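Local coordinates for FMN-binding protein (Syntrophomonas wolfei subsp. wolfei, PDB 3IN6) that binds flavin mononucleotide at sites that two subunits build together and is probably a redox flavoprotein, at residues A[35-40]-A[68-73]; A[59-64]-A[113-118]; A[79-84]-A[97-102]. All coordinates share one frame; numbering follows the deposited sequence.

Interaction 1 (A[35-40]-A[68-73]); sequences LSTVDR and DKTYAN. With FMN (flavin mononucleotide), chain C.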
loop_
_atom_site.group_PDB
_atom_site.type_symbol
_atom_site.label_atom_id
_atom_site.label_comp_id
_atom_site.label_asym_id
_atom_site.label_seq_id
_atom_site.Cartn_x
_atom_site.Cartn_y
_atom_site.Cartn_z
ATOM N N LEU A 35 3.170 -1.416 -4.399
ATOM C CA LEU A 35 4.299 -2.082 -3.713
ATOM C C LEU A 35 4.688 -1.181 -2.529
ATOM O O LEU A 35 5.079 -0.020 -2.707
ATOM C CB LEU A 35 5.487 -2.313 -4.659
ATOM C CG LEU A 35 6.804 -2.831 -4.014
ATOM C CD1 LEU A 35 6.549 -4.157 -3.307
ATOM C CD2 LEU A 35 7.942 -2.998 -5.069
ATOM N N SER A 36 4.533 -1.700 -1.318
ATOM C CA SER A 36 4.856 -0.946 -0.137
ATOM C C SER A 36 6.238 -1.439 0.291
ATOM O O SER A 36 6.489 -2.646 0.287
ATOM C CB SER A 36 3.790 -1.144 0.961
ATOM O OG SER A 36 2.519 -0.684 0.542
ATOM N N THR A 37 7.119 -0.499 0.630
ATOM C CA THR A 37 8.518 -0.775 1.024
ATOM C C THR A 37 8.881 -0.011 2.291
ATOM O O THR A 37 8.060 0.727 2.805
ATOM C CB THR A 37 9.495 -0.392 -0.125
ATOM O OG1 THR A 37 9.366 1.009 -0.441
ATOM C CG2 THR A 37 9.209 -1.248 -1.402
ATOM N N VAL A 38 10.107 -0.206 2.798
ATOM C CA VAL A 38 10.584 0.440 4.015
ATOM C C VAL A 38 12.103 0.629 3.963
ATOM O O VAL A 38 12.779 -0.136 3.283
ATOM C CB VAL A 38 10.267 -0.425 5.279
ATOM C CG1 VAL A 38 11.040 -1.729 5.246
ATOM C CG2 VAL A 38 10.578 0.341 6.572
ATOM N N ASP A 39 12.622 1.656 4.657
ATOM C CA ASP A 39 14.077 1.867 4.761
ATOM C C ASP A 39 14.581 1.429 6.132
ATOM O O ASP A 39 13.773 1.008 6.974
ATOM C CB ASP A 39 14.508 3.316 4.444
ATOM C CG ASP A 39 14.222 4.316 5.574
ATOM O OD1 ASP A 39 13.576 3.995 6.600
ATOM O OD2 ASP A 39 14.679 5.462 5.422
ATOM N N ARG A 40 15.907 1.553 6.339
ATOM C CA ARG A 40 16.589 1.125 7.565
ATOM C C ARG A 40 16.090 1.824 8.839
ATOM O O ARG A 40 16.299 1.323 9.953
ATOM C CB ARG A 40 18.123 1.347 7.447
ATOM C CG ARG A 40 18.455 2.805 7.170
ATOM C CD ARG A 40 19.813 3.324 7.598
ATOM N NE ARG A 40 20.834 3.112 6.599
ATOM C CZ ARG A 40 21.846 3.938 6.332
ATOM N NH1 ARG A 40 21.999 5.107 6.940
ATOM N NH2 ARG A 40 22.707 3.588 5.390
ATOM N N ASP A 68 11.952 5.513 -7.692
ATOM C CA ASP A 68 13.285 5.757 -7.096
ATOM C C ASP A 68 13.404 5.451 -5.602
ATOM O O ASP A 68 14.346 4.787 -5.185
ATOM C CB ASP A 68 13.690 7.221 -7.297
ATOM C CG ASP A 68 13.885 7.603 -8.767
ATOM O OD1 ASP A 68 14.135 6.714 -9.606
ATOM O OD2 ASP A 68 13.810 8.816 -9.064
ATOM N N LYS A 69 12.475 5.955 -4.796
ATOM C CA LYS A 69 12.486 5.723 -3.343
ATOM C C LYS A 69 12.212 4.239 -3.057
ATOM O O LYS A 69 12.906 3.611 -2.254
ATOM C CB LYS A 69 11.464 6.634 -2.666
ATOM C CG LYS A 69 11.442 6.701 -1.120
ATOM C CD LYS A 69 12.764 7.167 -0.532
ATOM C CE LYS A 69 12.597 8.279 0.548
ATOM N NZ LYS A 69 11.620 7.945 1.594
ATOM N N THR A 70 11.207 3.693 -3.728
ATOM C CA THR A 70 10.875 2.258 -3.657
ATOM C C THR A 70 12.110 1.397 -3.905
ATOM O O THR A 70 12.398 0.455 -3.145
ATOM C CB THR A 70 9.795 1.920 -4.694
ATOM O OG1 THR A 70 8.618 2.656 -4.351
ATOM C CG2 THR A 70 9.457 0.424 -4.713
ATOM N N TYR A 71 12.870 1.761 -4.938
ATOM C CA TYR A 71 14.091 1.041 -5.286
ATOM C C TYR A 71 15.158 1.182 -4.211
ATOM O O TYR A 71 15.789 0.193 -3.828
ATOM C CB TYR A 71 14.639 1.545 -6.628
ATOM C CG TYR A 71 15.930 0.901 -7.029
ATOM C CD1 TYR A 71 15.969 -0.437 -7.413
ATOM C CD2 TYR A 71 17.112 1.623 -7.050
ATOM C CE1 TYR A 71 17.160 -1.041 -7.806
ATOM C CE2 TYR A 71 18.310 1.023 -7.440
ATOM C CZ TYR A 71 18.319 -0.301 -7.817
ATOM O OH TYR A 71 19.495 -0.892 -8.191
ATOM N N ALA A 72 15.385 2.415 -3.756
ATOM C CA ALA A 72 16.359 2.678 -2.683
ATOM C C ALA A 72 16.005 1.885 -1.420
ATOM O O ALA A 72 16.888 1.358 -0.757
ATOM C CB ALA A 72 16.435 4.169 -2.360
ATOM N N ASN A 73 14.722 1.832 -1.068
ATOM C CA ASN A 73 14.265 1.036 0.093
ATOM C C ASN A 73 14.585 -0.463 -0.083
ATOM O O ASN A 73 15.223 -1.107 0.792
ATOM C CB ASN A 73 12.778 1.243 0.315
ATOM C CG ASN A 73 12.462 2.604 0.917
ATOM O OD1 ASN A 73 13.344 3.295 1.427
ATOM N ND2 ASN A 73 11.197 2.978 0.885
HETATM N N1 FMN C . 7.079 2.551 -11.931
HETATM C C2 FMN C . 7.920 1.456 -12.024
HETATM O O2 FMN C . 9.130 1.582 -11.809
HETATM N N3 FMN C . 7.396 0.213 -12.363
HETATM C C4 FMN C . 6.041 0.058 -12.618
HETATM O O4 FMN C . 5.610 -1.067 -12.923
HETATM C C4A FMN C . 5.194 1.176 -12.539
HETATM N N5 FMN C . 3.831 1.063 -12.797
HETATM C C5A FMN C . 2.983 2.161 -12.712
HETATM C C6 FMN C . 1.613 2.002 -12.967
HETATM C C7 FMN C . 0.755 3.101 -12.892
HETATM C C7M FMN C . -0.705 2.905 -13.173
HETATM C C8 FMN C . 1.253 4.364 -12.545
HETATM C C8M FMN C . 0.340 5.559 -12.443
HETATM C C9 FMN C . 2.621 4.520 -12.280
HETATM C C9A FMN C . 3.502 3.418 -12.366
HETATM N N10 FMN C . 4.874 3.539 -12.102
HETATM C C10 FMN C . 5.717 2.428 -12.195
HETATM C "C1'" FMN C . 5.481 4.877 -11.741
HETATM C "C2'" FMN C . 5.702 5.051 -10.239
HETATM O "O2'" FMN C . 4.504 4.824 -9.529
HETATM C "C3'" FMN C . 6.255 6.459 -9.980
HETATM O "O3'" FMN C . 7.583 6.513 -10.465
HETATM C "C4'" FMN C . 6.214 6.881 -8.507
HETATM O "O4'" FMN C . 6.487 8.260 -8.399
HETATM C "C5'" FMN C . 7.230 6.134 -7.659
HETATM O "O5'" FMN C . 7.084 6.516 -6.314
HETATM P P FMN C . 8.323 6.489 -5.274
HETATM O O1P FMN C . 9.316 7.576 -5.583
HETATM O O2P FMN C . 9.060 5.159 -5.292
HETATM O O3P FMN C . 7.684 6.790 -3.959
HETATM O O HOH W 1 7.456 1.599 -1.997
HETATM O O HOH W 2 13.165 6.289 3.164
#
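Asn73 and Thr37 supply the direct polar link between helix and strand. ND2 of Asn73 donates to OG1 of Thr37 over 3.0 Å, with an N-H...O angle of 171° and the hydroxyl oxygen in the amide plane. In Thr37 a chi1 of 60° sets OG1 between the backbone N and the carbonyl carbon and leaves CG2 anti to that carbon, and the two branches serve different partners. CG2 packs on CG2 of Thr70 at 3.7 Å, the side chains crossing at about a right angle, and CD2 of Leu35 reaches the same Thr70 methyl at 3.8 Å. Leu35, Thr37, Thr70 and Asn73, all buried, form the tight part of the contact.

Beside them a water donates to O of Leu35 and to OG1 of Thr70. OG1 of Thr70 in turn donates to O2P of FMN at 2.7 Å, and the backbone N of Thr70 donates to the same oxygen at 3.0 Å. Two donors from this one residue grip the oxygen at the N-terminal end of helix 68-77, whose dipole would probably help to stabilise its charge. Arg97 of the second subunit also bonds this FMN.

The other end is looser and nearer solvent. CB of Asp39 lies 3.2 Å from OD1 of Asn73, but OD2 of Asp39 stays 5.5 Å from NZ of Lys69. A second water accepts from NZ and offers only weak bonds to OD2 and to OD1 of Asn73; the other Asp39 oxygen is held by the backbone N of Glu43.

Helix 68-77 covers one face of strand 33-38, where Thr70 also touches Asn45 and Ala47 of strand 44-48 and Leu35 meets Phe135 of strand 131-141. From the opposite face, Ser36 and Val38 pack against the second subunit.

Interaction 2 (A[59-64]-A[113-118]); sequences TIICAR and DRIKKR. With FMN (flavin mononucleotide), chain C.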
loop_
_atom_site.group_PDB
_atom_site.type_symbol
_atom_site.label_atom_id
_atom_site.label_comp_id
_atom_site.label_asym_id
_atom_site.label_seq_id
_atom_site.Cartn_x
_atom_site.Cartn_y
_atom_site.Cartn_z
ATOM N N THR A 59 7.998 -16.616 -7.504
ATOM C CA THR A 59 8.690 -15.446 -8.056
ATOM C C THR A 59 7.785 -14.355 -8.622
ATOM O O THR A 59 6.785 -14.640 -9.273
ATOM C CB THR A 59 9.607 -15.896 -9.221
ATOM O OG1 THR A 59 10.466 -16.963 -8.799
ATOM C CG2 THR A 59 10.448 -14.748 -9.770
ATOM N N ILE A 60 8.146 -13.100 -8.364
ATOM C CA ILE A 60 7.497 -11.953 -9.011
ATOM C C ILE A 60 8.635 -11.133 -9.611
ATOM O O ILE A 60 9.660 -10.903 -8.960
ATOM C CB ILE A 60 6.626 -11.075 -8.066
ATOM C CG1 ILE A 60 5.365 -11.817 -7.638
ATOM C CG2 ILE A 60 6.184 -9.787 -8.779
ATOM C CD1 ILE A 60 4.628 -11.117 -6.511
ATOM N N ILE A 61 8.484 -10.767 -10.878
ATOM C CA ILE A 61 9.443 -9.903 -11.553
ATOM C C ILE A 61 8.721 -8.609 -11.873
ATOM O O ILE A 61 7.508 -8.567 -12.098
ATOM C CB ILE A 61 10.137 -10.515 -12.798
ATOM C CG1 ILE A 61 9.138 -10.918 -13.886
ATOM C CG2 ILE A 61 10.983 -11.726 -12.406
ATOM C CD1 ILE A 61 9.816 -11.145 -15.240
ATOM N N CYS A 62 9.503 -7.553 -11.915
ATOM C CA CYS A 62 8.968 -6.231 -12.011
ATOM C C CYS A 62 9.939 -5.317 -12.754
ATOM O O CYS A 62 11.164 -5.378 -12.525
ATOM C CB CYS A 62 8.800 -5.823 -10.550
ATOM S SG CYS A 62 8.677 -4.146 -10.162
ATOM N N ALA A 63 9.395 -4.494 -13.648
ATOM C CA ALA A 63 10.194 -3.534 -14.394
ATOM C C ALA A 63 10.432 -2.315 -13.522
ATOM O O ALA A 63 9.488 -1.749 -12.979
ATOM C CB ALA A 63 9.481 -3.115 -15.656
ATOM N N ARG A 64 11.683 -1.914 -13.367
ATOM C CA ARG A 64 11.963 -0.702 -12.630
ATOM C C ARG A 64 12.412 0.398 -13.604
ATOM O O ARG A 64 13.514 0.343 -14.177
ATOM C CB ARG A 64 12.977 -0.954 -11.525
ATOM C CG ARG A 64 13.127 0.221 -10.568
ATOM C CD ARG A 64 14.280 1.073 -10.987
ATOM N NE ARG A 64 14.295 2.413 -10.412
ATOM C CZ ARG A 64 15.398 3.144 -10.301
ATOM N NH1 ARG A 64 16.565 2.651 -10.692
ATOM N NH2 ARG A 64 15.343 4.360 -9.779
ATOM N N ASP A 113 14.790 -9.963 -20.030
ATOM C CA ASP A 113 14.194 -10.113 -21.351
ATOM C C ASP A 113 12.679 -10.286 -21.249
ATOM O O ASP A 113 11.914 -9.680 -21.990
ATOM C CB ASP A 113 14.811 -11.312 -22.086
ATOM C CG ASP A 113 16.275 -11.085 -22.488
ATOM O OD1 ASP A 113 16.784 -9.937 -22.415
ATOM O OD2 ASP A 113 16.916 -12.077 -22.903
ATOM N N ARG A 114 12.251 -11.123 -20.318
ATOM C CA ARG A 114 10.832 -11.379 -20.101
ATOM C C ARG A 114 10.076 -10.094 -19.739
ATOM O O ARG A 114 9.095 -9.750 -20.389
ATOM C CB ARG A 114 10.680 -12.411 -18.985
ATOM C CG ARG A 114 9.270 -12.871 -18.705
ATOM C CD ARG A 114 8.662 -13.595 -19.889
ATOM N NE ARG A 114 7.355 -14.134 -19.542
ATOM C CZ ARG A 114 6.572 -14.815 -20.372
ATOM N NH1 ARG A 114 6.955 -15.073 -21.620
ATOM N NH2 ARG A 114 5.397 -15.253 -19.943
ATOM N N ILE A 115 10.542 -9.375 -18.718
ATOM C CA ILE A 115 9.851 -8.158 -18.287
ATOM C C ILE A 115 9.929 -7.041 -19.341
ATOM O O ILE A 115 9.064 -6.166 -19.377
ATOM C CB ILE A 115 10.386 -7.629 -16.929
ATOM C CG1 ILE A 115 9.334 -6.762 -16.227
ATOM C CG2 ILE A 115 11.695 -6.853 -17.109
ATOM C CD1 ILE A 115 8.069 -7.500 -15.811
ATOM N N LYS A 116 10.965 -7.069 -20.184
ATOM C CA LYS A 116 11.130 -6.068 -21.237
ATOM C C LYS A 116 9.998 -6.211 -22.251
ATOM O O LYS A 116 9.353 -5.219 -22.622
ATOM C CB LYS A 116 12.495 -6.218 -21.934
ATOM C CG LYS A 116 12.758 -5.206 -23.046
ATOM N N LYS A 117 9.770 -7.451 -22.690
ATOM C CA LYS A 117 8.695 -7.770 -23.627
ATOM C C LYS A 117 7.369 -7.218 -23.109
ATOM O O LYS A 117 6.639 -6.553 -23.835
ATOM C CB LYS A 117 8.590 -9.281 -23.833
ATOM C CG LYS A 117 9.821 -9.913 -24.463
ATOM N N ARG A 118 7.076 -7.480 -21.839
ATOM C CA ARG A 118 5.848 -6.988 -21.225
ATOM C C ARG A 118 5.780 -5.458 -21.262
ATOM O O ARG A 118 4.784 -4.897 -21.725
ATOM C CB ARG A 118 5.721 -7.503 -19.783
ATOM C CG ARG A 118 4.481 -7.016 -19.040
ATOM C CD ARG A 118 4.352 -7.666 -17.679
ATOM N NE ARG A 118 4.039 -9.091 -17.764
ATOM C CZ ARG A 118 2.813 -9.613 -17.803
ATOM N NH1 ARG A 118 1.729 -8.847 -17.764
ATOM N NH2 ARG A 118 2.666 -10.927 -17.877
HETATM N N1 FMN C . 7.079 2.551 -11.931
HETATM C C2 FMN C . 7.920 1.456 -12.024
HETATM O O2 FMN C . 9.130 1.582 -11.809
HETATM N N3 FMN C . 7.396 0.213 -12.363
HETATM C C4 FMN C . 6.041 0.058 -12.618
HETATM O O4 FMN C . 5.610 -1.067 -12.923
HETATM C C4A FMN C . 5.194 1.176 -12.539
HETATM N N5 FMN C . 3.831 1.063 -12.797
HETATM C C5A FMN C . 2.983 2.161 -12.712
HETATM C C6 FMN C . 1.613 2.002 -12.967
HETATM C C7 FMN C . 0.755 3.101 -12.892
HETATM C C7M FMN C . -0.705 2.905 -13.173
HETATM C C8 FMN C . 1.253 4.364 -12.545
HETATM C C8M FMN C . 0.340 5.559 -12.443
HETATM C C9 FMN C . 2.621 4.520 -12.280
HETATM C C9A FMN C . 3.502 3.418 -12.366
HETATM N N10 FMN C . 4.874 3.539 -12.102
HETATM C C10 FMN C . 5.717 2.428 -12.195
HETATM C "C1'" FMN C . 5.481 4.877 -11.741
HETATM C "C2'" FMN C . 5.702 5.051 -10.239
HETATM O "O2'" FMN C . 4.504 4.824 -9.529
HETATM C "C3'" FMN C . 6.255 6.459 -9.980
HETATM O "O3'" FMN C . 7.583 6.513 -10.465
HETATM C "C4'" FMN C . 6.214 6.881 -8.507
HETATM O "O4'" FMN C . 6.487 8.260 -8.399
HETATM C "C5'" FMN C . 7.230 6.134 -7.659
HETATM O "O5'" FMN C . 7.084 6.516 -6.314
HETATM P P FMN C . 8.323 6.489 -5.274
HETATM O O1P FMN C . 9.316 7.576 -5.583
HETATM O O2P FMN C . 9.060 5.159 -5.292
HETATM O O3P FMN C . 7.684 6.790 -3.959
#
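Ile115 and Ile61 make the central apolar pairing between helix 110-120 and strand 59-64, their side chains sliding past each other in opposite directions. Chi1 of 60° places CG1 of Ile61 in the crowded position between its backbone N and carbonyl carbon; from there CD1 extends to CB of Ile115 at 3.9 Å. The same methyl also lies 3.9 Å from CG of Arg114, the two side chains meeting at about a right angle. A second apolar contact runs from CG1 of Ile115 to CB of Ala63 at 3.7 Å.

Side chain also packs on backbone, most closely where CG1 of Ile115 comes within 3.4 Å of N of Ala63. The same CG1 lies 3.8 Å from C of Cys62, while CD1 of Ile115 rests 3.9 Å from O of Ile61. One isoleucine therefore lies against the strand backbone itself as well as between two of its side chains.

The polar groups look elsewhere. Arg114 contributes its aliphatic CB and CG here, and its guanidinium turns to a salt bridge with Glu53 of the neighbouring strand 52-55, a residue that Arg118 also engages.

On the flavin, N3 donates to O of Ala63 over 2.9 Å, with an angle at hydrogen of 161°. The residue that packs on the helix thus also reads the pyrimidine edge of the isoalloxazine. A strand of the antiparallel sheet, covered by a helix and offering a backbone carbonyl to FMN, is consistent with the split-barrel fold of flavin-binding proteins related to pyridoxamine 5'-phosphate oxidase.

Interaction 3 (A[79-84]-A[97-102]); sequences KGVFMV and RVYVEL. With FMN (flavin mononucleotide), chain E.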
loop_
_atom_site.group_PDB
_atom_site.type_symbol
_atom_site.label_atom_id
_atom_site.label_comp_id
_atom_site.label_asym_id
_atom_site.label_seq_id
_atom_site.Cartn_x
_atom_site.Cartn_y
_atom_site.Cartn_z
ATOM N N LYS A 79 12.729 -5.819 1.796
ATOM C CA LYS A 79 11.382 -6.315 2.080
ATOM C C LYS A 79 10.262 -5.468 1.525
ATOM O O LYS A 79 10.371 -4.270 1.432
ATOM C CB LYS A 79 11.203 -6.561 3.575
ATOM C CG LYS A 79 12.238 -7.567 4.116
ATOM C CD LYS A 79 11.776 -8.290 5.374
ATOM C CE LYS A 79 12.948 -9.010 6.064
ATOM N NZ LYS A 79 12.543 -9.624 7.361
ATOM N N GLY A 80 9.179 -6.115 1.138
ATOM C CA GLY A 80 8.032 -5.395 0.574
ATOM C C GLY A 80 6.756 -6.192 0.537
ATOM O O GLY A 80 6.713 -7.371 0.916
ATOM N N VAL A 81 5.688 -5.532 0.118
ATOM C CA VAL A 81 4.424 -6.210 -0.055
ATOM C C VAL A 81 3.640 -5.597 -1.198
ATOM O O VAL A 81 3.408 -4.389 -1.228
ATOM C CB VAL A 81 3.540 -6.219 1.233
ATOM C CG1 VAL A 81 3.229 -4.778 1.754
ATOM C CG2 VAL A 81 2.250 -7.010 0.965
ATOM N N PHE A 82 3.261 -6.441 -2.150
ATOM C CA PHE A 82 2.436 -6.016 -3.247
ATOM C C PHE A 82 1.009 -6.179 -2.826
ATOM O O PHE A 82 0.670 -7.091 -2.051
ATOM C CB PHE A 82 2.613 -6.887 -4.487
ATOM C CG PHE A 82 3.863 -6.635 -5.248
ATOM C CD1 PHE A 82 3.920 -5.608 -6.187
ATOM C CD2 PHE A 82 4.966 -7.444 -5.074
ATOM C CE1 PHE A 82 5.064 -5.386 -6.919
ATOM C CE2 PHE A 82 6.112 -7.236 -5.814
ATOM C CZ PHE A 82 6.161 -6.204 -6.742
HETATM N N MSE A 83 0.164 -5.290 -3.325
HETATM C CA MSE A 83 -1.244 -5.424 -3.118
HETATM C C MSE A 83 -1.946 -5.053 -4.390
HETATM O O MSE A 83 -1.599 -4.060 -5.024
HETATM C CB MSE A 83 -1.796 -4.538 -1.998
HETATM C CG MSE A 83 -3.370 -4.661 -1.916
HETATM SE SE MSE A 83 -4.280 -3.753 -0.487
HETATM C CE MSE A 83 -4.279 -5.085 0.897
ATOM N N VAL A 84 -2.919 -5.877 -4.768
ATOM C CA VAL A 84 -3.827 -5.566 -5.874
ATOM C C VAL A 84 -5.168 -5.440 -5.180
ATOM O O VAL A 84 -5.481 -6.262 -4.298
ATOM C CB VAL A 84 -3.929 -6.682 -6.909
ATOM C CG1 VAL A 84 -5.066 -6.372 -7.945
ATOM C CG2 VAL A 84 -2.608 -6.909 -7.597
ATOM N N ARG A 97 -2.841 -9.810 -1.322
ATOM C CA ARG A 97 -1.624 -9.250 -0.771
ATOM C C ARG A 97 -0.549 -10.277 -0.952
ATOM O O ARG A 97 -0.706 -11.421 -0.513
ATOM C CB ARG A 97 -1.760 -8.919 0.703
ATOM C CG ARG A 97 -2.566 -7.689 0.977
ATOM C CD ARG A 97 -2.702 -7.425 2.473
ATOM N NE ARG A 97 -3.423 -8.475 3.185
ATOM C CZ ARG A 97 -3.683 -8.448 4.492
ATOM N NH1 ARG A 97 -3.294 -7.425 5.248
ATOM N NH2 ARG A 97 -4.341 -9.449 5.055
ATOM N N VAL A 98 0.538 -9.879 -1.614
ATOM C CA VAL A 98 1.659 -10.764 -1.831
ATOM C C VAL A 98 2.917 -10.171 -1.188
ATOM O O VAL A 98 3.432 -9.143 -1.645
ATOM C CB VAL A 98 1.910 -10.981 -3.332
ATOM C CG1 VAL A 98 2.976 -12.011 -3.527
ATOM C CG2 VAL A 98 0.611 -11.392 -4.086
ATOM N N TYR A 99 3.429 -10.848 -0.156
ATOM C CA TYR A 99 4.619 -10.423 0.579
ATOM C C TYR A 99 5.874 -10.982 -0.042
ATOM O O TYR A 99 5.970 -12.183 -0.301
ATOM C CB TYR A 99 4.524 -10.857 2.040
ATOM C CG TYR A 99 3.327 -10.276 2.740
ATOM C CD1 TYR A 99 2.073 -10.825 2.567
ATOM C CD2 TYR A 99 3.450 -9.193 3.594
ATOM C CE1 TYR A 99 0.985 -10.326 3.198
ATOM C CE2 TYR A 99 2.342 -8.665 4.221
ATOM C CZ TYR A 99 1.119 -9.248 4.032
ATOM O OH TYR A 99 -0.002 -8.750 4.645
ATOM N N VAL A 100 6.874 -10.116 -0.207
ATOM C CA VAL A 100 8.048 -10.463 -0.959
ATOM C C VAL A 100 9.383 -10.033 -0.332
ATOM O O VAL A 100 9.446 -9.201 0.561
ATOM C CB VAL A 100 7.977 -9.796 -2.357
ATOM C CG1 VAL A 100 6.784 -10.325 -3.196
ATOM C CG2 VAL A 100 7.894 -8.253 -2.213
ATOM N N GLU A 101 10.443 -10.609 -0.860
ATOM C CA GLU A 101 11.808 -10.220 -0.518
ATOM C C GLU A 101 12.589 -10.117 -1.816
ATOM O O GLU A 101 12.483 -10.996 -2.660
ATOM C CB GLU A 101 12.468 -11.234 0.395
ATOM C CG GLU A 101 11.822 -11.308 1.744
ATOM C CD GLU A 101 12.550 -12.262 2.696
ATOM O OE1 GLU A 101 13.499 -12.960 2.258
ATOM O OE2 GLU A 101 12.156 -12.304 3.885
ATOM N N LEU A 102 13.376 -9.054 -1.973
ATOM C CA LEU A 102 14.168 -8.881 -3.188
ATOM C C LEU A 102 15.250 -9.942 -3.300
ATOM O O LEU A 102 16.068 -10.080 -2.418
ATOM C CB LEU A 102 14.819 -7.508 -3.219
ATOM C CG LEU A 102 15.512 -7.118 -4.533
ATOM C CD1 LEU A 102 14.493 -6.973 -5.677
ATOM C CD2 LEU A 102 16.262 -5.830 -4.318
HETATM N N1 FMN E . -10.104 -2.292 9.797
HETATM C C2 FMN E . -9.860 -1.321 10.735
HETATM O O2 FMN E . -9.334 -1.637 11.806
HETATM N N3 FMN E . -10.196 -0.001 10.459
HETATM C C4 FMN E . -10.784 0.338 9.248
HETATM O O4 FMN E . -11.092 1.506 9.009
HETATM C C4A FMN E . -11.035 -0.650 8.306
HETATM N N5 FMN E . -11.622 -0.323 7.096
HETATM C C5A FMN E . -11.871 -1.311 6.166
HETATM C C6 FMN E . -12.464 -0.948 4.959
HETATM C C7 FMN E . -12.729 -1.911 3.994
HETATM C C7M FMN E . -13.369 -1.495 2.699
HETATM C C8 FMN E . -12.390 -3.242 4.235
HETATM C C8M FMN E . -12.664 -4.289 3.192
HETATM C C9 FMN E . -11.784 -3.606 5.439
HETATM C C9A FMN E . -11.523 -2.642 6.426
HETATM N N10 FMN E . -10.917 -2.969 7.649
HETATM C C10 FMN E . -10.690 -1.975 8.586
HETATM C "C1'" FMN E . -10.536 -4.386 8.016
HETATM C "C2'" FMN E . -9.042 -4.679 7.857
HETATM O "O2'" FMN E . -8.628 -4.385 6.548
HETATM C "C3'" FMN E . -8.777 -6.149 8.203
HETATM O "O3'" FMN E . -8.941 -6.295 9.603
HETATM C "C4'" FMN E . -7.394 -6.635 7.740
HETATM O "O4'" FMN E . -7.304 -8.043 7.761
HETATM C "C5'" FMN E . -6.296 -6.101 8.635
HETATM O "O5'" FMN E . -5.050 -6.509 8.143
HETATM P P FMN E . -3.799 -6.775 9.123
HETATM O O1P FMN E . -3.453 -5.497 9.848
HETATM O O2P FMN E . -2.635 -7.203 8.262
HETATM O O3P FMN E . -4.110 -7.885 10.119
#
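Val81 lays its CG2 over the centre of the Tyr99 ring, 3.7 Å from the centroid and 14° off the ring normal, a CH-pi contact in a non-hydrogen-bonded pair. The hydrogen-bonded pairs beside it, Gly80 with Val100 and Phe82 with Val98, each exchange two backbone bonds; N of Phe82 reaches O of Val98 at 2.8 Å. This is the beta hairpin of strands 79-87 and 92-106, amid an antiparallel sheet that is probably a split barrel. On the face opposite Tyr99, CD2 of Phe82 meets CG1 of Val100 at 3.9 Å, the methyl at the ring edge.

In Arg97, CB stands 4.1 Å from O of Phe82; CG and CD pass CE of selenomethionine Met83 at a doubtfully short spacing. A turn about the CG-CD bond, chi3 -63°, places NE. Beyond it, NH2 bonds to O of Pro142, and NH1 to O of Ile46 of the second subunit and to O2P of FMN at 3.1 Å. OH of Tyr99 sits 3.4 Å above the guanidinium plane, toward its rim. An alanine in place of Tyr99 would probably leave CG2 of Val81 without its aromatic face and Asn45 OD1 of the second subunit without its hydroxyl partner.

Overall arrangement
From the N terminus, after helix 2-28, strand 33-38 opens interaction 1, which closes when helix 68-77 returns to it and so spans strands 44-48, 52-55 and 59-64. Interaction 2 starts within that span, on strand 59-64, and closes only at helix 110-120, so the two cross. Interaction 3 follows interaction 1 in series, and its hairpin lies wholly within the longer loop of interaction 2. All three share one antiparallel sheet: Ser36 N lies 2.9 Å from Val81 O, joining 1 to 3, while Ile60 packs on Val98, joining 2 to 3. Interactions 1 and 2 hold one FMN; interaction 3 reaches the other.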